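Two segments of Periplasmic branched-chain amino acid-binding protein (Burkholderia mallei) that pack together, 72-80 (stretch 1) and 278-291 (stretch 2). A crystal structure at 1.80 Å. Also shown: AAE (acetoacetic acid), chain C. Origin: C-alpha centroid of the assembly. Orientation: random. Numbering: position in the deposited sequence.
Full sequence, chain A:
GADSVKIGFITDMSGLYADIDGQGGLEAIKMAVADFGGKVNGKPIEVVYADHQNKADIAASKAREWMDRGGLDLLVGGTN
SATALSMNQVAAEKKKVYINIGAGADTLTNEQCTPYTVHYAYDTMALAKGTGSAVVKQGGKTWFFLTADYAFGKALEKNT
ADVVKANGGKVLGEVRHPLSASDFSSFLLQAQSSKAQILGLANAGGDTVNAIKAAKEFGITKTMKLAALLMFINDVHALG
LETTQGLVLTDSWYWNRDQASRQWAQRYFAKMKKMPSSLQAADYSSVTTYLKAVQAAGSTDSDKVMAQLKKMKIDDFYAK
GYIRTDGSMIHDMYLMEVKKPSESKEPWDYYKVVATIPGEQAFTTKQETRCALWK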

# COMPACT_ATOMS: atom_id res chain seq x y z
N LEU A 72 -17.02 -16.56 5.56
CA LEU A 72 -15.73 -15.90 5.55
C LEU A 72 -15.18 -15.70 6.94
O LEU A 72 -15.91 -15.30 7.86
CB LEU A 72 -15.83 -14.54 4.88
CG LEU A 72 -14.50 -13.98 4.40
CD1 LEU A 72 -14.06 -14.71 3.10
CD2 LEU A 72 -14.65 -12.52 4.09
N ASP A 73 -13.89 -16.03 7.10
CA ASP A 73 -13.17 -15.81 8.36
C ASP A 73 -12.18 -14.62 8.32
O ASP A 73 -12.04 -13.87 9.31
CB ASP A 73 -12.45 -17.09 8.69
CG ASP A 73 -13.40 -18.18 9.07
OD1 ASP A 73 -14.12 -17.97 10.10
OD2 ASP A 73 -13.49 -19.17 8.31
N LEU A 74 -11.50 -14.46 7.19
CA LEU A 74 -10.62 -13.30 6.95
C LEU A 74 -10.95 -12.66 5.61
O LEU A 74 -11.04 -13.36 4.59
CB LEU A 74 -9.15 -13.72 6.91
CG LEU A 74 -8.12 -12.67 6.43
CD1 LEU A 74 -8.04 -11.48 7.40
CD2 LEU A 74 -6.71 -13.29 6.19
N LEU A 75 -11.08 -11.33 5.62
CA LEU A 75 -11.12 -10.51 4.41
C LEU A 75 -9.79 -9.80 4.26
O LEU A 75 -9.35 -9.02 5.14
CB LEU A 75 -12.27 -9.52 4.44
CG LEU A 75 -12.41 -8.60 3.23
CD1 LEU A 75 -12.68 -9.44 1.96
CD2 LEU A 75 -13.50 -7.50 3.47
N VAL A 76 -9.12 -10.09 3.15
CA VAL A 76 -7.89 -9.41 2.77
C VAL A 76 -8.25 -8.36 1.74
O VAL A 76 -8.73 -8.70 0.66
CB VAL A 76 -6.82 -10.34 2.19
CG1 VAL A 76 -5.52 -9.52 1.85
CG2 VAL A 76 -6.50 -11.47 3.21
N GLY A 77 -7.97 -7.11 2.07
CA GLY A 77 -8.27 -5.97 1.22
C GLY A 77 -7.07 -5.66 0.35
O GLY A 77 -5.95 -5.48 0.83
N GLY A 78 -7.31 -5.54 -0.96
CA GLY A 78 -6.25 -5.18 -1.89
C GLY A 78 -6.21 -3.69 -2.17
O GLY A 78 -6.30 -2.86 -1.27
N THR A 79 -5.99 -3.36 -3.43
CA THR A 79 -5.76 -1.98 -3.84
C THR A 79 -7.07 -1.18 -3.88
O THR A 79 -8.17 -1.73 -3.81
CB THR A 79 -5.04 -1.95 -5.20
OG1 THR A 79 -5.74 -2.77 -6.13
CG2 THR A 79 -3.57 -2.49 -5.07
N ASN A 80 -6.90 0.14 -3.93
CA ASN A 80 -7.95 1.13 -4.12
C ASN A 80 -8.61 1.52 -2.78
O ASN A 80 -9.37 0.74 -2.20
CB ASN A 80 -8.97 0.68 -5.16
CG ASN A 80 -10.00 1.77 -5.48
OD1 ASN A 80 -10.50 2.45 -4.55
ND2 ASN A 80 -10.32 1.95 -6.77
N SER A 278 6.19 -4.80 -2.96
CA SER A 278 5.97 -4.80 -1.52
C SER A 278 4.51 -5.25 -1.13
O SER A 278 4.31 -5.83 -0.06
CB SER A 278 6.28 -3.42 -0.93
OG SER A 278 5.42 -2.42 -1.47
N LEU A 279 3.54 -5.02 -2.01
CA LEU A 279 2.17 -5.47 -1.74
C LEU A 279 2.04 -6.97 -1.82
O LEU A 279 1.37 -7.58 -1.01
CB LEU A 279 1.18 -4.78 -2.70
CG LEU A 279 1.22 -3.27 -2.76
CD1 LEU A 279 0.14 -2.78 -3.69
CD2 LEU A 279 1.08 -2.61 -1.36
N GLN A 280 2.64 -7.58 -2.84
CA GLN A 280 2.60 -9.01 -3.01
C GLN A 280 3.31 -9.75 -1.86
O GLN A 280 2.77 -10.73 -1.32
CB GLN A 280 3.15 -9.37 -4.41
CG GLN A 280 2.15 -8.93 -5.51
CD GLN A 280 2.75 -8.48 -6.82
OE1 GLN A 280 3.97 -8.29 -6.97
NE2 GLN A 280 1.86 -8.29 -7.82
N ALA A 281 4.46 -9.22 -1.44
CA ALA A 281 5.13 -9.67 -0.20
C ALA A 281 4.27 -9.55 1.04
O ALA A 281 4.09 -10.51 1.83
CB ALA A 281 6.48 -8.89 -0.00
N ALA A 282 3.70 -8.36 1.23
CA ALA A 282 2.80 -8.10 2.38
C ALA A 282 1.55 -8.99 2.39
O ALA A 282 1.12 -9.44 3.45
CB ALA A 282 2.41 -6.64 2.41
N ASP A 283 0.98 -9.28 1.20
CA ASP A 283 -0.14 -10.22 1.09
C ASP A 283 0.21 -11.57 1.73
O ASP A 283 -0.58 -12.12 2.54
CB ASP A 283 -0.55 -10.46 -0.37
CG ASP A 283 -1.23 -9.27 -1.06
OD1 ASP A 283 -1.83 -8.41 -0.38
OD2 ASP A 283 -1.15 -9.22 -2.34
N TYR A 284 1.36 -12.13 1.34
CA TYR A 284 1.83 -13.40 1.88
C TYR A 284 2.02 -13.26 3.40
O TYR A 284 1.52 -14.09 4.18
CB TYR A 284 3.10 -13.85 1.17
CG TYR A 284 3.73 -15.13 1.68
CD1 TYR A 284 4.32 -15.19 2.93
CD2 TYR A 284 3.73 -16.29 0.90
CE1 TYR A 284 4.90 -16.37 3.40
CE2 TYR A 284 4.35 -17.47 1.35
CZ TYR A 284 4.89 -17.50 2.62
OH TYR A 284 5.46 -18.62 3.08
N SER A 285 2.70 -12.22 3.84
CA SER A 285 3.03 -12.06 5.26
C SER A 285 1.78 -11.93 6.12
O SER A 285 1.71 -12.46 7.22
CB SER A 285 3.94 -10.83 5.46
OG SER A 285 4.17 -10.56 6.84
N SER A 286 0.82 -11.16 5.64
CA SER A 286 -0.41 -10.87 6.38
C SER A 286 -1.20 -12.15 6.59
O SER A 286 -1.78 -12.37 7.67
CB SER A 286 -1.28 -9.80 5.66
OG SER A 286 -1.82 -10.34 4.48
N VAL A 287 -1.19 -13.06 5.60
CA VAL A 287 -1.87 -14.35 5.74
C VAL A 287 -1.17 -15.25 6.77
O VAL A 287 -1.81 -15.88 7.61
CB VAL A 287 -2.05 -15.03 4.35
CG1 VAL A 287 -2.50 -16.50 4.47
CG2 VAL A 287 -3.11 -14.19 3.55
N THR A 288 0.15 -15.30 6.72
CA THR A 288 0.89 -15.98 7.73
C THR A 288 0.56 -15.45 9.13
O THR A 288 0.31 -16.22 10.06
CB THR A 288 2.40 -15.91 7.48
OG1 THR A 288 2.69 -16.33 6.14
CG2 THR A 288 3.12 -16.79 8.47
N THR A 289 0.52 -14.13 9.27
CA THR A 289 0.19 -13.49 10.55
C THR A 289 -1.22 -13.86 11.03
O THR A 289 -1.41 -14.21 12.20
CB THR A 289 0.41 -11.98 10.41
OG1 THR A 289 1.82 -11.77 10.18
CG2 THR A 289 -0.10 -11.24 11.67
N TYR A 290 -2.21 -13.76 10.15
CA TYR A 290 -3.56 -14.20 10.49
C TYR A 290 -3.59 -15.67 10.94
O TYR A 290 -4.19 -16.00 11.96
CB TYR A 290 -4.50 -14.00 9.31
CG TYR A 290 -5.86 -14.56 9.55
CD1 TYR A 290 -6.78 -13.89 10.33
CD2 TYR A 290 -6.23 -15.80 8.99
CE1 TYR A 290 -8.06 -14.44 10.56
CE2 TYR A 290 -7.48 -16.35 9.22
CZ TYR A 290 -8.38 -15.66 10.01
OH TYR A 290 -9.62 -16.19 10.28
N LEU A 291 -3.00 -16.56 10.14
CA LEU A 291 -3.06 -17.98 10.43
C LEU A 291 -2.38 -18.29 11.77
O LEU A 291 -2.87 -19.13 12.51
CB LEU A 291 -2.52 -18.86 9.29
CG LEU A 291 -3.36 -18.82 7.98
CD1 LEU A 291 -2.65 -19.55 6.83
CD2 LEU A 291 -4.75 -19.39 8.21
O1 AAE C . -4.98 3.34 -1.80
C2 AAE C . -4.98 3.40 -3.04
O3 AAE C . -6.02 3.65 -3.70
C4 AAE C . -3.66 3.23 -3.77
C5 AAE C . -3.44 1.80 -4.17
O8 AAE C . -4.15 0.87 -3.71
C9 AAE C . -2.21 1.55 -5.00
O HOH W 1 -11.04 -14.85 12.15

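Stretch 1 is strand up to Gly 77 and loop from Gly 78. Stretch 2 is a helix throughout. The two run nearly antiparallel, at 165°, and their axes come within 10.3 Å. The contact is small, burying 321 Å² over both sides. It is mostly apolar, with one water bridge near the start of stretch 1.

Leu 72 does not reach the helix. Asp 73 is the first residue to touch it. Asp 73 CB points toward the helix and lies 3.4 Å from Tyr 290 OH. The carboxylate leads away, and both of its oxygens are hydrogen-bonded elsewhere in the structure. The charged end is therefore kept out of the contact. A water joins the backbone of Asp 73 to the phenol: it donates to Asp 73 O at 3.2 Å and accepts from Tyr 290 OH at 2.7 Å. The tyrosine hydroxyl thus has a polar partner at the edge of an otherwise apolar contact.

Leu 74 makes the main packing contact. Its side chain, in the t rotamer at chi1, lies over one face of the Tyr 290 ring. Leu 74 CB is 3.8 Å from the centroid of the Tyr 290 ring and only 12° off the ring normal, a CH-pi contact. Leu 74 CD2 is 3.7 Å from Tyr 290 CG. Tyr 290, also t at chi1, extends its ring from the helix along the strand, so one side chain meets both Asp 73 and Leu 74. It has the largest area covered by the other stretch, 77 Å², and Leu 74 follows with 64 Å². A flat aromatic ring suits this place because it gives leucine a broad apolar surface and carries its hydroxyl on to the water.

Leu 75 is out of reach of the helix, as the alternation of a strand would predict. Val 76 points toward it again. Val 76 CG2 meets Val 287 CG2 at 4.4 Å, a loose apolar contact between two branched side chains. Val 76 CG1 lies 4.5 Å from Asp 283 OD1. The CA atoms of Val 76 and Asp 283 are 8.0 Å apart, much as those of Leu 74 and Tyr 290 are at 7.9 Å. Valine suits this place as a buried apolar residue whose CG2 meets Val 287. Beside this pair, Ser 286 OG donates to Asp 283 O at 2.9 Å, so the serine hydroxyl is satisfied within its own helix.

Gly 77 and Gly 78 have no side chains and add almost nothing to the contact. Thr 79 makes the last one. Its CB points sideways, yet Thr 79 CG2 reaches Leu 279 CD1 at 4.0 Å, methyl to methyl. Thr 79 CA is also 3.3 Å from O8 of the acetoacetic acid.

Asn 80 leaves the helix of stretch 2 behind. Its backbone turns to the ligand, with Asn 80 N donating to AAE O8 at 2.9 Å and 172°. Its side chain caps the helix that begins just past the stretch.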